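Long-range contact in ADP-ribosylation factor-binding protein GGA1 (Saccharomyces cerevisiae, PDB 5CN1), which may regulate membrane traffic through the trans-Golgi network and binds the small GTPases ARF1 and ARF2: residues T33-V38 / I91-G96. Residues are numbered along the deposited sequence; the frame is centred on the assembly and turned at random.
Sequences TKLRLV and ISVNLG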
loop_
_atom_site.group_PDB
_atom_site.type_symbol
_atom_site.label_atom_id
_atom_site.label_comp_id
_atom_site.label_asym_id
_atom_site.label_seq_id
_atom_site.Cartn_x
_atom_site.Cartn_y
_atom_site.Cartn_z
ATOM N N THR A 33 -9.473 -15.963 -9.231
ATOM C CA THR A 33 -8.239 -16.151 -8.457
ATOM C C THR A 33 -7.419 -14.885 -8.143
ATOM O O THR A 33 -6.427 -14.972 -7.426
ATOM C CB THR A 33 -7.328 -17.118 -9.194
ATOM O OG1 THR A 33 -7.222 -16.688 -10.556
ATOM C CG2 THR A 33 -7.915 -18.531 -9.128
ATOM N N LYS A 34 -7.856 -13.719 -8.620
ATOM C CA LYS A 34 -7.039 -12.506 -8.578
ATOM C C LYS A 34 -7.751 -11.296 -8.026
ATOM O O LYS A 34 -8.773 -10.864 -8.564
ATOM C CB LYS A 34 -6.543 -12.134 -9.982
ATOM C CG LYS A 34 -5.480 -11.035 -9.968
ATOM C CD LYS A 34 -5.627 -10.077 -11.135
ATOM C CE LYS A 34 -4.879 -10.565 -12.360
ATOM N NZ LYS A 34 -3.436 -10.210 -12.264
ATOM N N LEU A 35 -7.187 -10.725 -6.969
ATOM C CA LEU A 35 -7.572 -9.387 -6.502
ATOM C C LEU A 35 -6.615 -8.304 -7.030
ATOM O O LEU A 35 -5.396 -8.507 -7.099
ATOM C CB LEU A 35 -7.551 -9.344 -4.992
ATOM C CG LEU A 35 -8.474 -10.344 -4.341
ATOM C CD1 LEU A 35 -8.142 -10.499 -2.876
ATOM C CD2 LEU A 35 -9.912 -9.884 -4.508
ATOM N N ARG A 36 -7.173 -7.153 -7.387
ATOM C CA ARG A 36 -6.382 -6.027 -7.850
ATOM C C ARG A 36 -6.469 -4.894 -6.841
ATOM O O ARG A 36 -7.559 -4.424 -6.551
ATOM C CB ARG A 36 -6.882 -5.576 -9.208
ATOM C CG ARG A 36 -6.124 -4.397 -9.797
ATOM C CD ARG A 36 -6.268 -4.371 -11.312
ATOM N NE ARG A 36 -5.668 -3.181 -11.916
ATOM C CZ ARG A 36 -6.234 -1.969 -11.945
ATOM N NH1 ARG A 36 -7.425 -1.750 -11.389
ATOM N NH2 ARG A 36 -5.590 -0.958 -12.524
ATOM N N LEU A 37 -5.321 -4.493 -6.286
ATOM C CA LEU A 37 -5.234 -3.342 -5.358
ATOM C C LEU A 37 -4.664 -2.141 -6.062
ATOM O O LEU A 37 -3.632 -2.241 -6.749
ATOM C CB LEU A 37 -4.318 -3.604 -4.168
ATOM C CG LEU A 37 -4.751 -4.618 -3.129
ATOM C CD1 LEU A 37 -4.357 -6.016 -3.571
ATOM C CD2 LEU A 37 -4.120 -4.279 -1.800
ATOM N N VAL A 38 -5.309 -0.996 -5.855
ATOM C CA VAL A 38 -4.838 0.251 -6.412
ATOM C C VAL A 38 -4.469 1.127 -5.235
ATOM O O VAL A 38 -5.313 1.840 -4.694
ATOM C CB VAL A 38 -5.907 0.904 -7.300
ATOM C CG1 VAL A 38 -5.379 2.192 -7.923
ATOM C CG2 VAL A 38 -6.333 -0.060 -8.395
ATOM N N ILE A 91 -5.072 -19.514 -4.701
ATOM C CA ILE A 91 -6.189 -20.282 -4.131
ATOM C C ILE A 91 -6.888 -19.510 -3.031
ATOM O O ILE A 91 -8.114 -19.464 -2.992
ATOM C CB ILE A 91 -5.734 -21.648 -3.552
ATOM N N SER A 92 -6.106 -18.866 -2.172
ATOM C CA SER A 92 -6.655 -18.164 -0.997
ATOM C C SER A 92 -7.730 -17.176 -1.383
ATOM O O SER A 92 -8.747 -17.064 -0.699
ATOM C CB SER A 92 -5.569 -17.423 -0.228
ATOM O OG SER A 92 -4.655 -18.324 0.339
ATOM N N VAL A 93 -7.497 -16.456 -2.476
ATOM C CA VAL A 93 -8.493 -15.507 -2.955
ATOM C C VAL A 93 -9.734 -16.249 -3.454
ATOM O O VAL A 93 -10.833 -15.776 -3.234
ATOM C CB VAL A 93 -7.937 -14.424 -3.940
ATOM C CG1 VAL A 93 -6.466 -14.592 -4.235
ATOM C CG2 VAL A 93 -8.757 -14.261 -5.219
ATOM N N ASN A 94 -9.536 -17.414 -4.080
ATOM C CA ASN A 94 -10.609 -18.230 -4.668
ATOM C C ASN A 94 -11.499 -18.790 -3.557
ATOM O O ASN A 94 -12.705 -18.550 -3.534
ATOM C CB ASN A 94 -9.976 -19.353 -5.510
ATOM C CG ASN A 94 -10.943 -19.984 -6.498
ATOM O OD1 ASN A 94 -12.162 -19.805 -6.413
ATOM N ND2 ASN A 94 -10.394 -20.765 -7.432
ATOM N N LEU A 95 -10.894 -19.492 -2.604
ATOM C CA LEU A 95 -11.504 -19.661 -1.292
ATOM C C LEU A 95 -11.732 -18.285 -0.701
ATOM O O LEU A 95 -11.326 -17.263 -1.268
ATOM C CB LEU A 95 -10.577 -20.447 -0.376
ATOM C CG LEU A 95 -10.550 -21.975 -0.534
ATOM C CD1 LEU A 95 -11.069 -22.484 -1.872
ATOM C CD2 LEU A 95 -9.160 -22.539 -0.257
ATOM N N GLY A 96 -12.362 -18.220 0.453
ATOM C CA GLY A 96 -12.431 -16.910 1.106
ATOM C C GLY A 96 -11.323 -16.700 2.130
ATOM O O GLY A 96 -11.523 -15.963 3.088
#
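Val-93 drives its two methyl groups against the peptide joining Thr-33 to Lys-34, where the strand 34-43 begins. CG1 meets Thr-33 O at 3.2 Å, a short contact, while CG2 lies 3.3 Å from Thr-33 C and 3.6 Å from Lys-34 N. Both methyls thus press on the carbonyl oxygen, CG2 being 3.3 Å from Thr-33 O, and CG2 reaches further, over the carbonyl carbon to the amide nitrogen. A chi1 of 1° leaves CG1 almost eclipsed with the backbone N of Val-93, which may reflect the tight seating or the limits of the model. Leu-35 closes in beside the same valine, its CG 4.0 Å from Val-93 CG2 and its CD1 4.1 Å from Val-93 CB; the two side chains run past each other in opposite directions. Beyond it, Leu-35 continues onto Leu-27 and Arg-29 of the neighbouring strand 21-29, linking the valine to the sheet.

The other side of the contact is looser and partly solvent-exposed. There Thr-33 and Asn-94 lie side by side, Thr-33 CG2 resting 3.7 Å from Asn-94 ND2 without a bond. With CG turned anti to the backbone N (chi1 -162°), the asparagine amide extends alongside the threonine methyl; the Asn-94 side chain also touches Met-32.

The segment 91-96 holds a single helical turn, closed by Leu-95 N to Ile-91 O (2.8 Å), just after strand 82-89, the antiparallel partner of 34-43. It thus sits at one end of this sheet in the GAE (gamma-adaptin ear) domain, an immunoglobulin-like beta-sandwich. Since the two segments share no hydrogen bond, their join rests on van der Waals contact of the valine methyls with the Thr-33 carbonyl and with Leu-35, while backbone bonding of Thr-33 to Gly-90, immediately before the helical turn, keeps the two chains together.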